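Local coordinates for protein ubiquinol-cytochrome C chaperone (Brucella abortus NCTC 8038, PDB 6RWT) that is a bacterial homolog of the assembly chaperone Cbp3, which binds newly synthesised cytochrome b during mitochondrial respiratory chain assembly, at residues 19-33 with 169-181. Sequence-based numbering, arbitrary orientation. Where two conformers were deposited one is given.
Sequences RVYEVIVAAARQKRF and AGDISYMDVDQVD
Arg19 and Val20 meet the chain just as it leaves helix 164-168, whose end is closed by a Schellman motif at Gly170. From there, in this all-helical fold, the C-terminal tail follows helix 2-28 in the same direction, extended over 172-176 and then coiled into a 3-10 turn at 177-179 that meets the residues after the helix. Arg19 NH2 makes a weak hydrogen bond to Ala169 O (3.1 Å), and a water in the guanidinium plane links NH1 to the same carbonyl. Val20 CG2 lies against Gly170 CA (3.7 Å). One turn on, Val23 CG1 packs on Ile172 CG2 at 3.8 Å, while CG1 of Ile24 comes within 3.5 Å of Tyr174 OH, whose hydrogen bond goes to His53 O in helix 43-61. Ala27 CB makes an off-centre CH-pi contact with the Tyr174 ring, 4.3 Å from its centroid. Beyond the helix, Gln30 CB rests on Val177 CG1. With CG anti to the backbone N (chi1 -164°), the extended chain of Arg32 passes Asp178 and delivers NH1 to two carbonyls near the guanidinium plane. NH1 lies 2.9 Å from Val177 O, a carbonyl that also accepts from Val180 N; its straighter bond (N-H...O 166°) lands on a lone pair of Val180 O, in the carbonyl plane. The second methyl of Val177 has a separate partner, Phe33, whose CE1 lies 3.7 Å from Val177 CG2.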
ATOM      1  N   ARG A  19      13.346  -5.658   2.691  0.50 22.48           N
ATOM      2  CA  ARG A  19      13.060  -6.175   1.340  0.50 22.91           C
ATOM      3  C   ARG A  19      11.577  -6.087   0.986  0.50 21.64           C
ATOM      4  O   ARG A  19      11.242  -5.718  -0.143  0.50 21.91           O
ATOM      5  CB  ARG A  19      13.627  -7.578   1.055  0.50 25.88           C
ATOM      6  CG  ARG A  19      13.557  -8.633   2.133  0.50 28.56           C
ATOM      7  CD  ARG A  19      14.723  -9.584   1.894  0.50 31.27           C
ATOM      8  NE  ARG A  19      15.125 -10.404   3.038  0.50 33.45           N
ATOM      9  CZ  ARG A  19      14.637 -11.613   3.288  0.50 33.86           C
ATOM     10  NH1 ARG A  19      15.067 -12.299   4.331  0.50 35.12           N
ATOM     11  NH2 ARG A  19      13.707 -12.129   2.500  0.50 34.33           N
ATOM     12  N   VAL A  20      10.697  -6.384   1.944  1.00 20.75           N
ATOM     13  CA  VAL A  20       9.241  -6.250   1.709  1.00 19.36           C
ATOM     14  C   VAL A  20       8.869  -4.795   1.378  1.00 19.23           C
ATOM     15  O   VAL A  20       8.182  -4.542   0.378  1.00 19.24           O
ATOM     16  CB  VAL A  20       8.412  -6.795   2.909  1.00 20.33           C
ATOM     17  CG1 VAL A  20       6.932  -6.429   2.812  1.00 20.30           C
ATOM     18  CG2 VAL A  20       8.553  -8.304   3.014  1.00 20.22           C
ATOM     19  N   TYR A  21       9.354  -3.844   2.181  1.00 18.80           N
ATOM     20  CA  TYR A  21       9.053  -2.423   1.945  1.00 18.69           C
ATOM     21  C   TYR A  21       9.576  -1.953   0.567  1.00 18.13           C
ATOM     22  O   TYR A  21       8.875  -1.231  -0.166  1.00 18.63           O
ATOM     23  CB  TYR A  21       9.562  -1.525   3.109  1.00 18.61           C
ATOM     24  CG  TYR A  21       8.911  -0.160   3.092  1.00 18.83           C
ATOM     25  CD1 TYR A  21       7.603   0.017   3.552  1.00 18.97           C
ATOM     26  CD2 TYR A  21       9.570   0.944   2.577  1.00 19.01           C
ATOM     27  CE1 TYR A  21       6.981   1.258   3.495  1.00 19.78           C
ATOM     28  CE2 TYR A  21       8.957   2.195   2.527  1.00 19.40           C
ATOM     29  CZ  TYR A  21       7.660   2.346   2.988  1.00 18.13           C
ATOM     30  OH  TYR A  21       7.031   3.576   2.934  1.00 19.35           O
ATOM     31  N   GLU A  22      10.784  -2.388   0.198  1.00 19.57           N
ATOM     32  CA  GLU A  22      11.357  -2.038  -1.110  1.00 20.91           C
ATOM     33  C   GLU A  22      10.550  -2.581  -2.299  1.00 19.44           C
ATOM     34  O   GLU A  22      10.390  -1.878  -3.305  1.00 19.97           O
ATOM     35  CB  GLU A  22      12.837  -2.442  -1.182  1.00 24.68           C
ATOM     36  CG  GLU A  22      13.691  -1.543  -0.294  1.00 29.40           C
ATOM     37  CD  GLU A  22      15.178  -1.834  -0.347  1.00 36.48           C
ATOM     38  OE1 GLU A  22      15.584  -2.987  -0.600  1.00 43.34           O
ATOM     39  OE2 GLU A  22      15.952  -0.887  -0.103  1.00 44.01           O
ATOM     40  N   VAL A  23      10.005  -3.794  -2.164  1.00 19.44           N
ATOM     41  CA  VAL A  23       9.102  -4.353  -3.188  1.00 20.29           C
ATOM     42  C   VAL A  23       7.829  -3.507  -3.342  1.00 18.49           C
ATOM     43  O   VAL A  23       7.392  -3.233  -4.473  1.00 18.91           O
ATOM     44  CB  VAL A  23       8.742  -5.835  -2.916  1.00 21.56           C
ATOM     45  CG1 VAL A  23       7.653  -6.340  -3.863  1.00 21.52           C
ATOM     46  CG2 VAL A  23       9.975  -6.718  -3.076  1.00 22.85           C
ATOM     47  N   ILE A  24       7.250  -3.092  -2.213  1.00 18.99           N
ATOM     48  CA  ILE A  24       6.034  -2.257  -2.216  1.00 17.77           C
ATOM     49  C   ILE A  24       6.315  -0.905  -2.900  1.00 17.20           C
ATOM     50  O   ILE A  24       5.543  -0.469  -3.770  1.00 17.82           O
ATOM     51  CB  ILE A  24       5.476  -2.065  -0.778  1.00 17.00           C
ATOM     52  CG1 ILE A  24       5.060  -3.415  -0.184  1.00 17.64           C
ATOM     53  CG2 ILE A  24       4.282  -1.113  -0.777  1.00 18.15           C
ATOM     54  CD1 ILE A  24       4.710  -3.394   1.293  1.00 17.35           C
ATOM     55  N   VAL A  25       7.426  -0.261  -2.527  1.00 17.55           N
ATOM     56  CA  VAL A  25       7.814   1.037  -3.106  1.00 19.29           C
ATOM     57  C   VAL A  25       8.045   0.928  -4.627  1.00 18.63           C
ATOM     58  O   VAL A  25       7.578   1.775  -5.396  1.00 20.34           O
ATOM     59  CB  VAL A  25       9.058   1.621  -2.385  1.00 20.02           C
ATOM     60  CG1 VAL A  25       9.666   2.801  -3.140  1.00 21.46           C
ATOM     61  CG2 VAL A  25       8.695   2.040  -0.962  1.00 20.10           C
ATOM     62  N   ALA A  26       8.743  -0.121  -5.057  1.00 18.88           N
ATOM     63  CA  ALA A  26       8.983  -0.353  -6.489  1.00 19.95           C
ATOM     64  C   ALA A  26       7.676  -0.546  -7.260  1.00 19.21           C
ATOM     65  O   ALA A  26       7.501   0.001  -8.355  1.00 20.63           O
ATOM     66  CB  ALA A  26       9.898  -1.553  -6.689  1.00 21.68           C
ATOM     67  N   ALA A  27       6.754  -1.317  -6.690  1.00 19.36           N
ATOM     68  CA  ALA A  27       5.444  -1.525  -7.326  1.00 18.36           C
ATOM     69  C   ALA A  27       4.671  -0.207  -7.520  1.00 18.43           C
ATOM     70  O   ALA A  27       4.075   0.013  -8.568  1.00 19.48           O
ATOM     71  CB  ALA A  27       4.620  -2.546  -6.549  1.00 20.47           C
ATOM     72  N   ALA A  28       4.712   0.668  -6.515  1.00 17.91           N
ATOM     73  CA  ALA A  28       4.048   1.981  -6.580  1.00 18.33           C
ATOM     74  C   ALA A  28       4.661   2.962  -7.596  1.00 19.41           C
ATOM     75  O   ALA A  28       3.985   3.908  -8.016  1.00 20.42           O
ATOM     76  CB  ALA A  28       4.032   2.618  -5.193  1.00 18.03           C
ATOM     77  N   ARG A  29       5.927   2.742  -7.977  1.00 20.08           N
ATOM     78  CA  ARG A  29       6.650   3.591  -8.939  1.00 21.54           C
ATOM     79  C   ARG A  29       6.552   3.151 -10.412  1.00 22.44           C
ATOM     80  O   ARG A  29       7.165   3.791 -11.276  1.00 25.14           O
ATOM     81  CB  ARG A  29       8.132   3.695  -8.532  1.00 23.13           C
ATOM     82  CG  ARG A  29       8.362   4.512  -7.273  1.00 25.71           C
ATOM     83  CD  ARG A  29       9.817   4.486  -6.828  1.00 31.51           C
ATOM     84  NE  ARG A  29      10.059   5.373  -5.690  1.00 37.50           N
ATOM     85  CZ  ARG A  29      11.178   5.414  -4.960  1.00 40.08           C
ATOM     86  NH1 ARG A  29      12.206   4.603  -5.212  1.00 41.54           N
ATOM     87  NH2 ARG A  29      11.265   6.276  -3.949  1.00 44.09           N
ATOM     88  N   GLN A  30       5.803   2.080 -10.714  1.00 21.74           N
ATOM     89  CA  GLN A  30       5.676   1.587 -12.111  1.00 22.62           C
ATOM     90  C   GLN A  30       5.189   2.707 -13.044  1.00 23.55           C
ATOM     91  O   GLN A  30       4.223   3.407 -12.728  1.00 22.26           O
ATOM     92  CB  GLN A  30       4.749   0.358 -12.185  1.00 21.66           C
ATOM     93  CG  GLN A  30       5.331  -0.896 -11.526  1.00 19.76           C
ATOM     94  CD  GLN A  30       4.335  -2.030 -11.435  1.00 21.27           C
ATOM     95  OE1 GLN A  30       3.542  -2.118 -10.487  1.00 24.72           O
ATOM     96  NE2 GLN A  30       4.372  -2.912 -12.416  1.00 21.46           N
ATOM     97  N   LYS A  31       5.876   2.873 -14.178  1.00 24.24           N
ATOM     98  CA  LYS A  31       5.700   4.054 -15.046  1.00 25.73           C
ATOM     99  C   LYS A  31       4.310   4.187 -15.671  1.00 24.86           C
ATOM    100  O   LYS A  31       3.814   5.308 -15.837  1.00 24.95           O
ATOM    101  CB  LYS A  31       6.771   4.085 -16.152  1.00 30.63           C
ATOM    102  CG  LYS A  31       8.196   4.259 -15.646  1.00 35.92           C
ATOM    103  CD  LYS A  31       8.473   5.660 -15.125  1.00 40.91           C
ATOM    104  CE  LYS A  31       9.915   5.806 -14.654  1.00 44.17           C
ATOM    105  NZ  LYS A  31      10.898   5.650 -15.764  1.00 48.24           N
ATOM    106  N   ARG A  32       3.675   3.056 -15.985  1.00 24.91           N
ATOM    107  CA  ARG A  32       2.364   3.058 -16.651  1.00 26.32           C
ATOM    108  C   ARG A  32       1.282   3.827 -15.878  1.00 24.07           C
ATOM    109  O   ARG A  32       0.406   4.430 -16.493  1.00 23.60           O
ATOM    110  CB  ARG A  32       1.882   1.626 -16.942  1.00 27.49           C
ATOM    111  CG  ARG A  32       0.746   1.555 -17.955  1.00 28.52           C
ATOM    112  CD  ARG A  32       0.325   0.128 -18.276  1.00 28.41           C
ATOM    113  NE  ARG A  32      -0.647   0.086 -19.376  1.00 30.79           N
ATOM    114  CZ  ARG A  32      -1.301  -1.003 -19.780  1.00 33.28           C
ATOM    115  NH1 ARG A  32      -1.119  -2.179 -19.177  1.00 34.71           N
ATOM    116  NH2 ARG A  32      -2.156  -0.916 -20.802  1.00 36.06           N
ATOM    117  N   PHE A  33       1.344   3.828 -14.542  1.00 22.41           N
ATOM    118  CA  PHE A  33       0.356   4.580 -13.754  1.00 22.32           C
ATOM    119  C   PHE A  33       0.345   6.061 -14.158  1.00 22.37           C
ATOM    120  O   PHE A  33      -0.713   6.662 -14.292  1.00 23.58           O
ATOM    121  CB  PHE A  33       0.625   4.522 -12.238  1.00 21.30           C
ATOM    122  CG  PHE A  33       0.651   3.133 -11.639  1.00 20.31           C
ATOM    123  CD1 PHE A  33      -0.343   2.193 -11.918  1.00 20.69           C
ATOM    124  CD2 PHE A  33       1.654   2.789 -10.730  1.00 20.51           C
ATOM    125  CE1 PHE A  33      -0.304   0.928 -11.339  1.00 20.41           C
ATOM    126  CE2 PHE A  33       1.689   1.533 -10.151  1.00 19.70           C
ATOM    127  CZ  PHE A  33       0.707   0.596 -10.459  1.00 20.18           C
ATOM    128  N   ALA A 169       8.308 -14.896   5.459  1.00 26.01           N
ATOM    129  CA  ALA A 169       9.732 -14.945   5.105  1.00 26.79           C
ATOM    130  C   ALA A 169      10.201 -13.823   4.151  1.00 26.22           C
ATOM    131  O   ALA A 169      11.393 -13.737   3.844  1.00 27.18           O
ATOM    132  CB  ALA A 169      10.067 -16.312   4.511  1.00 27.36           C
ATOM    133  N   GLY A 170       9.270 -12.984   3.683  1.00 23.65           N
ATOM    134  CA  GLY A 170       9.573 -11.842   2.830  1.00 24.42           C
ATOM    135  C   GLY A 170       9.273 -12.013   1.345  1.00 25.14           C
ATOM    136  O   GLY A 170       9.578 -11.117   0.562  1.00 26.37           O
ATOM    137  N   ASP A 171       8.649 -13.125   0.953  1.00 26.32           N
ATOM    138  CA  ASP A 171       8.398 -13.417  -0.477  1.00 28.00           C
ATOM    139  C   ASP A 171       7.094 -12.800  -1.008  1.00 27.96           C
ATOM    140  O   ASP A 171       6.181 -13.506  -1.434  1.00 34.48           O
ATOM    141  CB  ASP A 171       8.417 -14.936  -0.733  1.00 31.77           C
ATOM    142  CG  ASP A 171       9.775 -15.572  -0.453  1.00 36.75           C
ATOM    143  OD1 ASP A 171      10.797 -14.856  -0.345  1.00 41.30           O
ATOM    144  OD2 ASP A 171       9.822 -16.814  -0.362  1.00 44.14           O
ATOM    145  N   ILE A 172       7.047 -11.473  -1.021  1.00 25.00           N
ATOM    146  CA  ILE A 172       5.894 -10.704  -1.516  1.00 24.30           C
ATOM    147  C   ILE A 172       6.107 -10.350  -2.997  1.00 24.29           C
ATOM    148  O   ILE A 172       7.243 -10.117  -3.432  1.00 24.49           O
ATOM    149  CB  ILE A 172       5.664  -9.428  -0.657  1.00 24.71           C
ATOM    150  CG1 ILE A 172       4.312  -8.770  -0.971  1.00 24.70           C
ATOM    151  CG2 ILE A 172       6.795  -8.402  -0.823  1.00 24.21           C
ATOM    152  CD1 ILE A 172       3.916  -7.677   0.016  1.00 24.28           C
ATOM    153  N   SER A 173       5.021 -10.334  -3.772  1.00 22.59           N
ATOM    154  CA  SER A 173       5.066  -9.823  -5.144  1.00 23.15           C
ATOM    155  C   SER A 173       3.727  -9.209  -5.556  1.00 22.00           C
ATOM    156  O   SER A 173       2.667  -9.561  -5.016  1.00 23.58           O
ATOM    157  CB  SER A 173       5.504 -10.914  -6.140  1.00 25.49           C
ATOM    158  OG  SER A 173       4.638 -12.030  -6.109  1.00 30.96           O
ATOM    159  N   TYR A 174       3.808  -8.262  -6.485  1.00 22.04           N
ATOM    160  CA  TYR A 174       2.660  -7.633  -7.131  1.00 21.79           C
ATOM    161  C   TYR A 174       2.685  -7.989  -8.618  1.00 24.34           C
ATOM    162  O   TYR A 174       3.698  -8.472  -9.148  1.00 28.78           O
ATOM    163  CB  TYR A 174       2.714  -6.105  -6.960  1.00 20.52           C
ATOM    164  CG  TYR A 174       2.517  -5.658  -5.518  1.00 19.34           C
ATOM    165  CD1 TYR A 174       3.556  -5.743  -4.583  1.00 20.58           C
ATOM    166  CD2 TYR A 174       1.280  -5.186  -5.069  1.00 18.38           C
ATOM    167  CE1 TYR A 174       3.366  -5.349  -3.260  1.00 18.79           C
ATOM    168  CE2 TYR A 174       1.088  -4.793  -3.753  1.00 18.32           C
ATOM    169  CZ  TYR A 174       2.130  -4.881  -2.838  1.00 17.35           C
ATOM    170  OH  TYR A 174       1.951  -4.495  -1.509  1.00 18.29           O
ATOM    171  N   MET A 175       1.570  -7.735  -9.289  1.00 24.16           N
ATOM    172  CA  MET A 175       1.491  -7.962 -10.732  1.00 26.15           C
ATOM    173  C   MET A 175       2.315  -6.909 -11.491  1.00 24.66           C
ATOM    174  O   MET A 175       2.531  -5.805 -10.986  1.00 23.90           O
ATOM    175  CB  MET A 175       0.030  -7.940 -11.195  1.00 29.33           C
ATOM    176  CG  MET A 175      -0.878  -8.985 -10.541  1.00 36.58           C
ATOM    177  SD  MET A 175      -0.414 -10.717 -10.784  1.00 41.42           S
ATOM    178  CE  MET A 175      -0.622 -10.863 -12.557  1.00 44.22           C
ATOM    179  N   ASP A 176       2.814  -7.272 -12.673  1.00 26.94           N
ATOM    180  CA  ASP A 176       3.439  -6.321 -13.609  1.00 27.13           C
ATOM    181  C   ASP A 176       2.309  -5.574 -14.327  1.00 26.93           C
ATOM    182  O   ASP A 176       1.624  -6.138 -15.182  1.00 28.29           O
ATOM    183  CB  ASP A 176       4.340  -7.074 -14.618  1.00 27.77           C
ATOM    184  CG  ASP A 176       5.004  -6.160 -15.680  1.00 30.75           C
ATOM    185  OD1 ASP A 176       4.769  -4.931 -15.722  1.00 31.51           O
ATOM    186  OD2 ASP A 176       5.774  -6.704 -16.511  1.00 35.25           O
ATOM    187  N   VAL A 177       2.132  -4.296 -13.994  1.00 24.86           N
ATOM    188  CA  VAL A 177       1.067  -3.480 -14.588  1.00 26.81           C
ATOM    189  C   VAL A 177       1.100  -3.425 -16.131  1.00 27.49           C
ATOM    190  O   VAL A 177       0.054  -3.269 -16.752  1.00 27.99           O
ATOM    191  CB  VAL A 177       1.019  -2.054 -13.953  1.00 27.33           C
ATOM    192  CG1 VAL A 177       2.193  -1.199 -14.408  1.00 27.28           C
ATOM    193  CG2 VAL A 177      -0.309  -1.367 -14.261  1.00 27.85           C
ATOM    194  N   ASP A 178       2.279  -3.586 -16.740  1.00 27.29           N
ATOM    195  CA  ASP A 178       2.406  -3.597 -18.217  1.00 29.84           C
ATOM    196  C   ASP A 178       1.722  -4.787 -18.911  1.00 32.87           C
ATOM    197  O   ASP A 178       1.445  -4.725 -20.113  1.00 35.04           O
ATOM    198  CB  ASP A 178       3.883  -3.562 -18.632  1.00 32.36           C
ATOM    199  CG  ASP A 178       4.578  -2.265 -18.251  1.00 34.17           C
ATOM    200  OD1 ASP A 178       3.940  -1.198 -18.313  1.00 35.93           O
ATOM    201  OD2 ASP A 178       5.777  -2.313 -17.898  1.00 39.83           O
ATOM    202  N   GLN A 179       1.490  -5.866 -18.160  1.00 34.81           N
ATOM    203  CA  GLN A 179       0.778  -7.044 -18.656  1.00 37.08           C
ATOM    204  C   GLN A 179      -0.747  -6.984 -18.465  1.00 37.90           C
ATOM    205  O   GLN A 179      -1.444  -7.913 -18.875  1.00 41.92           O
ATOM    206  CB  GLN A 179       1.339  -8.310 -17.994  1.00 39.86           C
ATOM    207  CG  GLN A 179       2.837  -8.507 -18.214  1.00 46.51           C
ATOM    208  CD  GLN A 179       3.393  -9.731 -17.504  1.00 54.06           C
ATOM    209  OE1 GLN A 179       2.994 -10.057 -16.382  1.00 65.57           O
ATOM    210  NE2 GLN A 179       4.327 -10.413 -18.153  1.00 60.07           N
ATOM    211  N   VAL A 180      -1.271  -5.912 -17.862  1.00 36.64           N
ATOM    212  CA  VAL A 180      -2.728  -5.731 -17.724  1.00 41.04           C
ATOM    213  C   VAL A 180      -3.332  -5.342 -19.078  1.00 44.51           C
ATOM    214  O   VAL A 180      -2.840  -4.422 -19.735  1.00 43.68           O
ATOM    215  CB  VAL A 180      -3.076  -4.646 -16.672  1.00 42.17           C
ATOM    216  CG1 VAL A 180      -4.584  -4.413 -16.586  1.00 44.47           C
ATOM    217  CG2 VAL A 180      -2.545  -5.050 -15.307  1.00 43.02           C
ATOM    218  N   ASP A 181      -4.393  -6.041 -19.486  1.00 47.66           N
ATOM    219  CA  ASP A 181      -5.080  -5.740 -20.752  1.00 51.89           C
ATOM    220  C   ASP A 181      -6.546  -6.161 -20.727  1.00 53.39           C
ATOM    221  O   ASP A 181      -7.434  -5.344 -20.971  1.00 59.39           O
ATOM    222  CB  ASP A 181      -4.354  -6.392 -21.936  1.00 56.42           C
ATOM    223  CG  ASP A 181      -4.400  -7.911 -21.896  1.00 63.22           C
ATOM    224  OD1 ASP A 181      -4.100  -8.489 -20.830  1.00 70.40           O
ATOM    225  OD2 ASP A 181      -4.731  -8.525 -22.936  1.00 69.11           O
TER
HETATM  226  O   HOH W   1      13.563 -15.137   4.829  1.00 42.54           O
HETATM  227  O   HOH W   2       5.016   0.411 -16.154  1.00 33.12           O